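Long-range contacts in antigen MTB48, Mycobacterial protein (Mycobacterium smegmatis, PDB 4WJ1), which is exported by the ESX-1 type VII secretion system and is probably involved in DNA conjugation, at least in the recipient strain: residues Leu8-Leu12 and Tyr81-Glu85; Pro36-Thr42 and Phe220-His224; Ser52-Leu56 and Glu277-Gly281; Arg65-Arg69 and Ile116-Leu120; Arg144-Ser148 and Leu227-Thr233. All coordinates share one frame; numbering follows the deposited sequence.

Contact 1. Residues Leu8-Leu12 and Tyr81-Glu85; sequences LQYEL and YQKIE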
# COMPACT_ATOMS: atom_id res chain seq x y z
N LEU A 8 -25.63 -18.92 -20.75
CA LEU A 8 -25.06 -17.61 -20.98
C LEU A 8 -26.13 -16.52 -21.10
O LEU A 8 -26.95 -16.53 -22.02
CB LEU A 8 -24.18 -17.64 -22.23
CG LEU A 8 -23.64 -16.27 -22.68
CD1 LEU A 8 -22.88 -15.56 -21.55
CD2 LEU A 8 -22.75 -16.42 -23.90
N GLN A 9 -26.11 -15.59 -20.14
CA GLN A 9 -26.94 -14.38 -20.16
C GLN A 9 -26.02 -13.19 -20.03
O GLN A 9 -25.04 -13.23 -19.27
CB GLN A 9 -27.96 -14.35 -19.02
CG GLN A 9 -28.80 -15.59 -18.84
CD GLN A 9 -29.77 -15.79 -19.98
OE1 GLN A 9 -30.36 -14.83 -20.48
NE2 GLN A 9 -29.93 -17.04 -20.41
N TYR A 10 -26.33 -12.11 -20.74
CA TYR A 10 -25.59 -10.86 -20.57
C TYR A 10 -26.47 -9.68 -20.86
O TYR A 10 -27.36 -9.76 -21.70
CB TYR A 10 -24.38 -10.82 -21.49
CG TYR A 10 -24.74 -11.31 -22.87
CD1 TYR A 10 -25.32 -10.46 -23.79
CD2 TYR A 10 -24.53 -12.63 -23.23
CE1 TYR A 10 -25.68 -10.90 -25.04
CE2 TYR A 10 -24.87 -13.09 -24.48
CZ TYR A 10 -25.44 -12.22 -25.39
OH TYR A 10 -25.78 -12.69 -26.63
N GLU A 11 -26.22 -8.58 -20.18
CA GLU A 11 -26.79 -7.31 -20.60
C GLU A 11 -25.62 -6.40 -20.88
O GLU A 11 -24.84 -6.09 -19.97
CB GLU A 11 -27.74 -6.76 -19.56
CG GLU A 11 -29.11 -7.44 -19.63
CD GLU A 11 -29.81 -7.51 -18.29
OE1 GLU A 11 -29.48 -6.70 -17.39
OE2 GLU A 11 -30.70 -8.38 -18.13
N LEU A 12 -25.46 -6.01 -22.14
CA LEU A 12 -24.27 -5.28 -22.55
C LEU A 12 -24.04 -3.97 -21.77
O LEU A 12 -22.91 -3.70 -21.36
CB LEU A 12 -24.32 -5.01 -24.05
CG LEU A 12 -24.41 -6.30 -24.90
CD1 LEU A 12 -24.68 -5.97 -26.35
CD2 LEU A 12 -23.12 -7.13 -24.76
N TYR A 81 -20.02 -10.84 -27.10
CA TYR A 81 -21.45 -11.04 -26.98
C TYR A 81 -22.17 -10.20 -28.02
O TYR A 81 -23.22 -10.61 -28.54
CB TYR A 81 -21.95 -10.71 -25.57
CG TYR A 81 -21.27 -11.51 -24.49
CD1 TYR A 81 -20.79 -12.79 -24.74
CD2 TYR A 81 -21.07 -10.98 -23.21
CE1 TYR A 81 -20.15 -13.52 -23.76
CE2 TYR A 81 -20.44 -11.70 -22.22
CZ TYR A 81 -19.98 -12.97 -22.51
OH TYR A 81 -19.34 -13.70 -21.52
N GLN A 82 -21.60 -9.05 -28.34
CA GLN A 82 -22.15 -8.21 -29.40
C GLN A 82 -22.18 -8.99 -30.72
O GLN A 82 -23.16 -8.93 -31.46
CB GLN A 82 -21.34 -6.93 -29.56
CG GLN A 82 -21.91 -6.00 -30.62
CD GLN A 82 -23.29 -5.50 -30.25
OE1 GLN A 82 -24.30 -5.91 -30.84
NE2 GLN A 82 -23.34 -4.60 -29.27
N LYS A 83 -21.10 -9.71 -31.01
CA LYS A 83 -21.03 -10.45 -32.25
C LYS A 83 -22.04 -11.59 -32.22
O LYS A 83 -22.70 -11.88 -33.22
CB LYS A 83 -19.63 -10.99 -32.51
CG LYS A 83 -18.77 -10.05 -33.37
CD LYS A 83 -18.83 -10.45 -34.85
CE LYS A 83 -17.67 -9.85 -35.66
NZ LYS A 83 -17.58 -10.43 -37.04
N ILE A 84 -22.17 -12.23 -31.07
CA ILE A 84 -23.11 -13.33 -30.91
C ILE A 84 -24.52 -12.81 -31.16
O ILE A 84 -25.32 -13.45 -31.85
CB ILE A 84 -22.99 -13.97 -29.52
CG1 ILE A 84 -21.79 -14.92 -29.50
CG2 ILE A 84 -24.24 -14.71 -29.12
CD1 ILE A 84 -21.36 -15.36 -28.12
N GLU A 85 -24.79 -11.62 -30.65
CA GLU A 85 -26.09 -10.98 -30.79
C GLU A 85 -26.40 -10.68 -32.25
O GLU A 85 -27.53 -10.86 -32.69
CB GLU A 85 -26.14 -9.70 -29.95
CG GLU A 85 -27.46 -9.49 -29.23
CD GLU A 85 -27.83 -10.67 -28.37
OE1 GLU A 85 -26.94 -11.18 -27.67
OE2 GLU A 85 -29.00 -11.12 -28.40
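Y10 and Y81 lie almost flat against each other, in an offset stack whose planes differ by 8° and whose centroids are 4.5 Å apart. The slip is large enough that the centre of the Y10 ring sits over the CB of Y81 and not over the other ring: Y81 CB is 3.6 Å from the Y10 centroid, a CH-pi contact nearly along the ring normal. Seen from Y81, it is Y10 CD2 that lies over the face, 3.7 Å from Y81 CG and displaced toward the rim. Y10 gets there with CG tucked between its own backbone N and carbonyl carbon (chi1 44°), which folds the ring toward the helix.

Two leucines flank the stack. L8 reaches the outer part of the Y81 ring obliquely, CD2 standing 3.9 Å from Y81 CE1. L12, at the start of helix 12-22, splits its methyls: CD2 leans on Y81 CB, while CD1 meets the bent side chain of Q82 at about a right angle, 3.5 Å from Q82 NE2.

Y81 and E85 fit the YxxxD/E pattern of ESX export signals, and W184 fits the tryptophan of the partner WxG motif. Y81 OH hydrogen-bonds W184 NE1, so the two halves of the probable composite signal meet at this ring. Across the two segments the sound contacts are ring stacking and aliphatic packing, which implies that the N-terminal tail shields one face of Y81 while its hydroxyl stays committed to the tryptophan.

Contact 2. Residues Pro36-Thr42 and Phe220-His224; sequences PDELATT and FVDAH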
# COMPACT_ATOMS: atom_id res chain seq x y z
N PRO A 36 12.96 12.81 12.00
CA PRO A 36 12.88 13.73 13.15
C PRO A 36 14.25 14.28 13.53
O PRO A 36 14.33 15.40 14.00
CB PRO A 36 12.32 12.86 14.28
CG PRO A 36 11.93 11.56 13.66
CD PRO A 36 12.65 11.42 12.37
N ASP A 37 15.30 13.50 13.32
CA ASP A 37 16.64 13.90 13.72
C ASP A 37 17.67 13.07 12.96
O ASP A 37 17.30 12.20 12.18
CB ASP A 37 16.84 13.74 15.23
CG ASP A 37 16.58 12.30 15.70
OD1 ASP A 37 17.35 11.39 15.31
OD2 ASP A 37 15.61 12.09 16.47
N GLU A 38 18.95 13.31 13.22
CA GLU A 38 20.03 12.69 12.46
C GLU A 38 20.70 11.53 13.19
O GLU A 38 21.77 11.09 12.77
CB GLU A 38 21.09 13.73 12.10
CG GLU A 38 20.61 14.81 11.16
CD GLU A 38 20.29 14.25 9.79
OE1 GLU A 38 21.11 13.47 9.27
OE2 GLU A 38 19.22 14.59 9.24
N LEU A 39 20.11 11.05 14.27
CA LEU A 39 20.62 9.86 14.94
C LEU A 39 20.64 8.68 13.97
O LEU A 39 19.77 8.57 13.10
CB LEU A 39 19.78 9.50 16.16
CG LEU A 39 19.85 10.47 17.32
CD1 LEU A 39 18.78 10.11 18.34
CD2 LEU A 39 21.24 10.42 17.94
N ALA A 40 21.63 7.81 14.14
CA ALA A 40 21.78 6.66 13.25
C ALA A 40 20.57 5.75 13.36
O ALA A 40 20.05 5.30 12.35
CB ALA A 40 23.06 5.90 13.58
N THR A 41 20.12 5.51 14.58
CA THR A 41 18.91 4.72 14.82
C THR A 41 17.73 5.34 14.10
O THR A 41 16.97 4.64 13.44
CB THR A 41 18.61 4.61 16.34
OG1 THR A 41 19.63 3.83 16.98
CG2 THR A 41 17.28 3.95 16.60
N THR A 42 17.58 6.65 14.22
CA THR A 42 16.48 7.34 13.56
C THR A 42 16.55 7.16 12.05
O THR A 42 15.54 6.90 11.42
CB THR A 42 16.48 8.81 13.91
OG1 THR A 42 16.15 8.98 15.30
CG2 THR A 42 15.45 9.56 13.05
N PHE A 220 7.50 3.71 16.02
CA PHE A 220 8.64 4.60 15.88
C PHE A 220 8.43 5.95 16.59
O PHE A 220 9.24 6.33 17.43
CB PHE A 220 8.92 4.80 14.39
CG PHE A 220 10.00 5.79 14.09
CD1 PHE A 220 11.17 5.82 14.82
CD2 PHE A 220 9.87 6.67 13.03
CE1 PHE A 220 12.17 6.71 14.53
CE2 PHE A 220 10.87 7.57 12.74
CZ PHE A 220 12.02 7.59 13.49
N VAL A 221 7.34 6.65 16.29
CA VAL A 221 7.15 7.95 16.90
C VAL A 221 6.95 7.85 18.41
O VAL A 221 7.42 8.71 19.16
CB VAL A 221 5.99 8.73 16.26
CG1 VAL A 221 6.33 9.06 14.83
CG2 VAL A 221 4.71 7.96 16.34
N ASP A 222 6.30 6.79 18.87
CA ASP A 222 6.19 6.59 20.31
C ASP A 222 7.57 6.46 20.93
O ASP A 222 7.85 7.06 21.97
CB ASP A 222 5.36 5.35 20.65
CG ASP A 222 3.86 5.56 20.39
OD1 ASP A 222 3.47 6.71 20.07
OD2 ASP A 222 3.08 4.59 20.53
N ALA A 223 8.43 5.69 20.28
CA ALA A 223 9.78 5.49 20.79
C ALA A 223 10.57 6.79 20.76
O ALA A 223 11.39 7.05 21.63
CB ALA A 223 10.50 4.44 20.00
N HIS A 224 10.29 7.61 19.76
CA HIS A 224 11.01 8.85 19.63
C HIS A 224 10.56 9.85 20.69
O HIS A 224 11.38 10.56 21.27
CB HIS A 224 10.83 9.42 18.22
CG HIS A 224 11.71 10.59 17.95
ND1 HIS A 224 11.35 11.89 18.25
CD2 HIS A 224 12.96 10.67 17.43
CE1 HIS A 224 12.32 12.71 17.91
NE2 HIS A 224 13.32 11.99 17.41
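P36 and D37 approach H224 from two sides just before helix 40-96 begins, where D37 makes an Asx turn; the contact joins the start of this PE-domain helix to helix 187-230 of the PPE domain.

P36 comes first, laying CB over one face of the imidazole, 3.7 Å from the centroid and 27° off the normal. Its CG meets the far end of F220, at 4.0 Å from F220 CZ. D37 follows with its carboxylate nearly coplanar with the H224 ring (20°), and OD2 meets the ring at its edge. There H224 NE2 donates to D37 OD2 over a very short 2.5 Å. The other oxygen turns forward along its own segment: OD1 takes the backbone N-H of L39 at 3.0 Å through its anti lone pair, closing the Asx turn, which helps fix the carboxylate in that orientation. L39 is the N-cap residue, its side chain packing on I145 and I146. Within the first turn of the helix, T42 OG1 is hydrogen-bonded to Y269 OH and lies 2.7 Å from D37 OD1. The T42 methyl ends the walk: CG2 lies in the plane of the F220 ring, at its edge, 4.0 Å from F220 CZ.

Contact 3. Residues Ser52-Leu56 and Glu277-Gly281; sequences SAAKL and EIRPG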
# COMPACT_ATOMS: atom_id res chain seq x y z
N SER A 52 9.12 0.58 2.97
CA SER A 52 7.82 -0.06 3.01
C SER A 52 6.77 0.78 2.29
O SER A 52 6.00 0.26 1.50
CB SER A 52 7.40 -0.32 4.45
OG SER A 52 8.20 -1.35 5.03
N ALA A 53 6.75 2.09 2.56
CA ALA A 53 5.79 2.97 1.92
C ALA A 53 5.94 2.93 0.41
O ALA A 53 4.95 2.86 -0.32
CB ALA A 53 5.95 4.41 2.43
N ALA A 54 7.18 2.97 -0.06
CA ALA A 54 7.46 2.93 -1.49
C ALA A 54 7.01 1.58 -2.09
O ALA A 54 6.47 1.55 -3.19
CB ALA A 54 8.94 3.16 -1.74
N LYS A 55 7.24 0.49 -1.37
CA LYS A 55 6.86 -0.83 -1.84
C LYS A 55 5.35 -0.91 -1.95
O LYS A 55 4.81 -1.48 -2.90
CB LYS A 55 7.40 -1.93 -0.92
CG LYS A 55 6.91 -3.35 -1.25
CD LYS A 55 7.63 -3.95 -2.45
CE LYS A 55 7.96 -5.43 -2.23
NZ LYS A 55 9.03 -5.65 -1.21
N LEU A 56 4.65 -0.32 -0.98
CA LEU A 56 3.20 -0.34 -0.99
C LEU A 56 2.68 0.49 -2.15
O LEU A 56 1.79 0.06 -2.88
CB LEU A 56 2.64 0.18 0.33
CG LEU A 56 2.67 -0.82 1.48
CD1 LEU A 56 2.23 -0.16 2.76
CD2 LEU A 56 1.74 -1.96 1.17
N GLU A 277 9.44 -5.32 8.38
CA GLU A 277 9.22 -5.06 6.96
C GLU A 277 7.78 -5.35 6.57
O GLU A 277 7.19 -6.32 7.02
CB GLU A 277 10.18 -5.90 6.11
CG GLU A 277 10.15 -5.58 4.62
CD GLU A 277 11.06 -6.47 3.80
OE1 GLU A 277 11.82 -7.28 4.39
OE2 GLU A 277 11.00 -6.38 2.55
N ILE A 278 7.21 -4.46 5.76
CA ILE A 278 5.89 -4.67 5.20
C ILE A 278 6.10 -5.30 3.84
O ILE A 278 6.68 -4.68 2.95
CB ILE A 278 5.10 -3.34 5.04
CG1 ILE A 278 5.11 -2.55 6.35
CG2 ILE A 278 3.68 -3.61 4.60
CD1 ILE A 278 4.36 -3.24 7.47
N ARG A 279 5.66 -6.54 3.69
CA ARG A 279 5.82 -7.21 2.40
C ARG A 279 4.47 -7.55 1.77
O ARG A 279 3.96 -8.64 1.97
CB ARG A 279 6.66 -8.47 2.56
CG ARG A 279 8.00 -8.35 1.86
CD ARG A 279 9.07 -9.13 2.60
NE ARG A 279 10.10 -9.62 1.69
CZ ARG A 279 11.10 -10.42 2.05
NH1 ARG A 279 11.20 -10.80 3.32
NH2 ARG A 279 11.99 -10.81 1.16
N PRO A 280 3.89 -6.59 1.04
CA PRO A 280 2.58 -6.86 0.45
C PRO A 280 2.71 -7.78 -0.77
O PRO A 280 3.62 -7.62 -1.58
CB PRO A 280 2.08 -5.47 0.04
CG PRO A 280 3.36 -4.75 -0.32
CD PRO A 280 4.37 -5.24 0.70
N GLY A 281 1.79 -8.73 -0.89
CA GLY A 281 1.79 -9.56 -2.07
C GLY A 281 1.26 -8.80 -3.28
O GLY A 281 0.43 -7.90 -3.15
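With chi1 at -70°, S52 sets OG opposite its own carbonyl carbon and straight in front of the backbone N-H of I278. K55 takes the other course, CG opposite its backbone N (chi1 173°), which lays the foot of its chain against P280 before further bends carry NZ toward E277.

The bond from I278 N to S52 OG is nearly straight at 162° but weak, 3.3 Å long. Beside it the I278 side chain packs on the same serine, CG1 reaching to 3.6 Å from S52 OG. One turn further along helix 40-96, K55 and L56 meet P280. P280 CD is 3.7 Å from K55 CG, and P280 CG is 3.6 Å from L56 CD2. The other methyl of L56 touches I278 more loosely, with L56 CD1 4.2 Å from I278 CG2. K55 NZ ends 4.3 Å from E277 OE2, which is paired by charge alone with R279 NE.

Here the extended tail that follows helix 248-272 runs along helix 40-96 of the PE domain, and helix 187-230 closes the inner side, with E209 against L56 and I278 and M206 against P280. The chemistry implies mainly apolar packing, by the K55 methylenes, P280, I278 and L56; the serine bond is weak, and the K55 and E277 charges lie beyond a salt bridge.

Contact 4. Residues Arg65-Arg69 and Ile116-Leu120; sequences REGER and IPGPL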
# COMPACT_ATOMS: atom_id res chain seq x y z
N ARG A 65 -3.38 -1.62 -12.31
CA ARG A 65 -3.23 -2.22 -13.61
C ARG A 65 -4.24 -3.36 -13.73
O ARG A 65 -4.94 -3.47 -14.73
CB ARG A 65 -1.80 -2.73 -13.81
CG ARG A 65 -1.62 -3.58 -15.05
CD ARG A 65 -2.14 -2.85 -16.28
NE ARG A 65 -1.33 -1.68 -16.62
CZ ARG A 65 -0.12 -1.75 -17.16
NH1 ARG A 65 0.43 -2.92 -17.42
NH2 ARG A 65 0.54 -0.64 -17.45
N GLU A 66 -4.33 -4.16 -12.68
CA GLU A 66 -5.25 -5.27 -12.65
C GLU A 66 -6.72 -4.86 -12.78
O GLU A 66 -7.50 -5.55 -13.44
CB GLU A 66 -5.03 -6.07 -11.38
CG GLU A 66 -3.65 -6.76 -11.41
CD GLU A 66 -3.38 -7.56 -12.72
OE1 GLU A 66 -4.35 -8.04 -13.38
OE2 GLU A 66 -2.18 -7.71 -13.08
N GLY A 67 -7.08 -3.74 -12.18
CA GLY A 67 -8.44 -3.27 -12.26
C GLY A 67 -8.74 -2.96 -13.71
O GLY A 67 -9.79 -3.31 -14.23
N GLU A 68 -7.77 -2.33 -14.37
CA GLU A 68 -7.90 -1.99 -15.78
C GLU A 68 -7.95 -3.23 -16.66
O GLU A 68 -8.59 -3.22 -17.69
CB GLU A 68 -6.76 -1.09 -16.21
CG GLU A 68 -6.75 0.25 -15.50
CD GLU A 68 -5.42 0.95 -15.59
OE1 GLU A 68 -5.17 1.85 -14.76
OE2 GLU A 68 -4.62 0.58 -16.49
N ARG A 69 -7.26 -4.29 -16.24
CA ARG A 69 -7.24 -5.53 -17.01
C ARG A 69 -8.58 -6.24 -16.93
O ARG A 69 -9.09 -6.73 -17.94
CB ARG A 69 -6.11 -6.45 -16.55
CG ARG A 69 -4.73 -5.85 -16.76
CD ARG A 69 -3.62 -6.83 -16.45
NE ARG A 69 -3.64 -7.92 -17.41
CZ ARG A 69 -4.05 -9.16 -17.13
NH1 ARG A 69 -4.46 -9.46 -15.90
NH2 ARG A 69 -4.04 -10.09 -18.07
N ILE A 116 -5.20 -6.86 -24.34
CA ILE A 116 -5.25 -6.41 -22.96
C ILE A 116 -3.84 -6.30 -22.36
O ILE A 116 -3.05 -7.23 -22.47
CB ILE A 116 -6.10 -7.38 -22.12
CG1 ILE A 116 -7.54 -7.32 -22.60
CG2 ILE A 116 -6.02 -7.07 -20.67
CD1 ILE A 116 -8.44 -8.25 -21.87
N PRO A 117 -3.53 -5.15 -21.73
CA PRO A 117 -2.23 -4.90 -21.11
C PRO A 117 -1.84 -5.97 -20.11
O PRO A 117 -2.71 -6.59 -19.51
CB PRO A 117 -2.43 -3.56 -20.40
CG PRO A 117 -3.57 -2.93 -21.09
CD PRO A 117 -4.46 -4.03 -21.56
N GLY A 118 -0.54 -6.19 -19.92
CA GLY A 118 -0.10 -7.23 -19.02
C GLY A 118 -0.01 -6.70 -17.61
O GLY A 118 -0.15 -5.49 -17.38
N PRO A 119 0.21 -7.61 -16.65
CA PRO A 119 0.47 -7.19 -15.27
C PRO A 119 1.58 -6.16 -15.21
O PRO A 119 2.47 -6.18 -16.06
CB PRO A 119 0.88 -8.49 -14.58
CG PRO A 119 0.20 -9.58 -15.40
CD PRO A 119 0.24 -9.07 -16.81
N LEU A 120 1.50 -5.25 -14.24
CA LEU A 120 2.51 -4.21 -14.07
C LEU A 120 3.70 -4.72 -13.24
O LEU A 120 3.51 -5.41 -12.23
CB LEU A 120 1.90 -2.97 -13.40
CG LEU A 120 2.84 -1.78 -13.23
CD1 LEU A 120 3.20 -1.19 -14.59
CD2 LEU A 120 2.25 -0.71 -12.32
O HOH W 1 -0.30 -5.86 -12.23
O HOH W 2 -2.90 -9.43 -20.65
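R69 and R65 both clamp the backbone of the loop, and around R69 the fit is tight. R69 NE donates to P117 O at 2.7 Å, with the oxygen in the guanidinium plane and the nitrogen in the carbonyl plane. The same guanidinium is kept from turning by E66, whose OE1 takes R69 NH1 at 2.9 Å on its syn lone pair as a salt bridge; NH1 also bonds to I286 O. P119 CD lies over one face of the group, toward its rim, and the methyl CG2 of I116 closes in obliquely.

A turn back, R65 bends twice, at chi2 (53°) and chi3 (68°), and so doubles round to bring NH1 to G118 O at 2.6 Å. G118 O lies in the R65 guanidinium plane, while NH1 is tilted 21° from the carbonyl plane. Consecutive carbonyls, P117 and G118, are thus each taken by a different arginine, one turn of helix apart. The foot of R65 is closely packed too, its CB 3.7 Å from L120 CB. The I116-L120 segment is an extended, proline-rich part of the loop between helix 40-96 and helix 139-147, laid along helix 40-96 of the PE domain.

The looser side of the contact is where water enters. Water 1 bridges E66 OE2 and L120 N, 2.8 Å from each, while E66 OE2 also bonds to S285 OG. Water 2 spans R69 NH2 and I116 O. The exposed P117 ring only brushes R65 with its CB, 4.2 Å from R65 NH1.

Contact 5. Residues Arg144-Ser148 and Leu227-Thr233; sequences RIIHS and LVANHPT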
# COMPACT_ATOMS: atom_id res chain seq x y z
N ARG A 144 22.25 17.54 21.30
CA ARG A 144 22.32 18.52 20.22
C ARG A 144 21.64 17.99 18.97
O ARG A 144 20.84 18.67 18.34
CB ARG A 144 23.79 18.86 19.93
CG ARG A 144 24.03 20.06 19.03
CD ARG A 144 24.73 21.18 19.81
NE ARG A 144 25.74 20.63 20.72
CZ ARG A 144 26.22 21.26 21.78
NH1 ARG A 144 25.79 22.48 22.09
NH2 ARG A 144 27.13 20.67 22.54
N ILE A 145 21.99 16.76 18.60
CA ILE A 145 21.44 16.13 17.41
C ILE A 145 19.93 15.96 17.56
O ILE A 145 19.17 16.28 16.65
CB ILE A 145 22.10 14.76 17.17
CG1 ILE A 145 23.53 14.94 16.69
CG2 ILE A 145 21.30 13.93 16.15
CD1 ILE A 145 24.30 13.67 16.71
N ILE A 146 19.51 15.47 18.72
CA ILE A 146 18.09 15.28 18.99
C ILE A 146 17.33 16.60 18.91
O ILE A 146 16.27 16.69 18.28
CB ILE A 146 17.88 14.63 20.38
CG1 ILE A 146 18.35 13.18 20.36
CG2 ILE A 146 16.41 14.66 20.79
CD1 ILE A 146 18.52 12.58 21.73
N HIS A 147 17.86 17.65 19.51
CA HIS A 147 17.06 18.85 19.66
C HIS A 147 17.23 19.86 18.52
O HIS A 147 16.46 20.80 18.42
CB HIS A 147 17.32 19.49 21.01
CG HIS A 147 16.70 18.71 22.14
ND1 HIS A 147 15.45 18.99 22.62
CD2 HIS A 147 17.15 17.63 22.83
CE1 HIS A 147 15.15 18.12 23.58
NE2 HIS A 147 16.17 17.29 23.72
N SER A 148 18.19 19.62 17.64
CA SER A 148 18.31 20.47 16.47
C SER A 148 17.35 20.01 15.37
O SER A 148 17.16 20.67 14.35
CB SER A 148 19.75 20.48 15.95
OG SER A 148 20.00 19.36 15.14
N LEU A 227 12.21 8.98 23.70
CA LEU A 227 13.62 9.34 23.63
C LEU A 227 13.78 10.80 24.01
O LEU A 227 14.62 11.17 24.83
CB LEU A 227 14.17 9.09 22.23
CG LEU A 227 15.54 9.73 21.99
CD1 LEU A 227 16.62 8.98 22.75
CD2 LEU A 227 15.86 9.82 20.52
N VAL A 228 12.94 11.65 23.43
CA VAL A 228 12.99 13.07 23.72
C VAL A 228 12.70 13.34 25.21
O VAL A 228 13.35 14.17 25.83
CB VAL A 228 12.00 13.82 22.84
CG1 VAL A 228 11.83 15.26 23.33
CG2 VAL A 228 12.50 13.79 21.40
N ALA A 229 11.76 12.58 25.76
CA ALA A 229 11.37 12.70 27.16
C ALA A 229 12.45 12.26 28.14
O ALA A 229 12.66 12.91 29.16
CB ALA A 229 10.09 11.90 27.41
N ASN A 230 13.13 11.16 27.85
CA ASN A 230 14.10 10.63 28.81
C ASN A 230 15.54 11.00 28.53
O ASN A 230 16.40 10.79 29.38
CB ASN A 230 14.00 9.11 28.89
CG ASN A 230 12.65 8.66 29.35
OD1 ASN A 230 11.90 9.43 29.96
ND2 ASN A 230 12.30 7.40 29.06
N HIS A 231 15.84 11.50 27.34
CA HIS A 231 17.22 11.82 27.03
C HIS A 231 17.54 13.20 27.57
O HIS A 231 16.66 14.06 27.64
CB HIS A 231 17.49 11.77 25.53
CG HIS A 231 18.93 11.87 25.17
ND1 HIS A 231 19.61 13.07 25.12
CD2 HIS A 231 19.84 10.91 24.88
CE1 HIS A 231 20.87 12.85 24.79
NE2 HIS A 231 21.04 11.54 24.64
N PRO A 232 18.79 13.43 27.99
CA PRO A 232 19.15 14.78 28.39
C PRO A 232 18.82 15.79 27.30
O PRO A 232 18.98 15.51 26.11
CB PRO A 232 20.65 14.68 28.63
CG PRO A 232 20.82 13.27 29.12
CD PRO A 232 19.86 12.46 28.31
N THR A 233 18.33 16.96 27.70
CA THR A 233 17.89 17.96 26.75
C THR A 233 19.03 18.89 26.39
O THR A 233 20.08 18.87 27.02
CB THR A 233 16.74 18.80 27.29
OG1 THR A 233 17.16 19.43 28.51
CG2 THR A 233 15.53 17.91 27.55
O HOH W 3 15.72 14.92 25.17
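One water links H147 to the far segment: water 3 is 2.8 Å from H147 NE2, in the plane of that ring at its edge, and it also lies 2.6 Å from V228 O and 2.8 Å from H231 O. The two carbonyls belong to the last turn of helix 187-230 and the residue just after it.

Alongside the water, H147 packs on T233 directly, NE2 lying 3.5 Å from T233 CA. T233 is the N-cap of helix 234-242, so the histidine sits where one helix stops and the next starts.

The dry half of the contact belongs to I146. Opposite its own carbonyl carbon (chi1 -70°), CG1 carries CD1 over the middle of the H231 imidazole, 3.6 Å from the centroid and 13° off the normal. P232 CD lies over the opposite face, leaving the ring sandwiched. H231 is pinned at both nitrogens: ND1 donates to P232 O at 2.7 Å, and NE2 bonds to S262 OG of helix 248-272. I146 CD1 also touches L227 CD2 at 4.0 Å.

All of this lies within the PPE domain, toward one end of the rod, where helix 187-230 gives way to helix 234-242. The chemistry implies a water-mediated bridge to helix-end carbonyls beside packing of I146 on L227, V228 and the face of H231, whose rotation its bonds to P232 O and S262 OG probably fix.

In the fold
From the N terminus, contact 1 brings the tail before helix 12-22 back to helix 40-96, closing the first loop. Contacts 2, 3 and 4 each start on or at the head of that helix before contact 1 has closed, so all three cross it. Contact 4 closes early, on the loop after helix 40-96, and falls within the spans of both contacts 2 and 3, which cross each other on reaching helix 187-230 and the loop after helix 248-272. Contact 5, within the PPE domain, crosses contact 2 and lies inside the span of contact 3. Contacts 2 and 5 touch through L39, packed on I146 and L227; contact 1 lies toward the rod's other end, centres about 60 Å from contact 2.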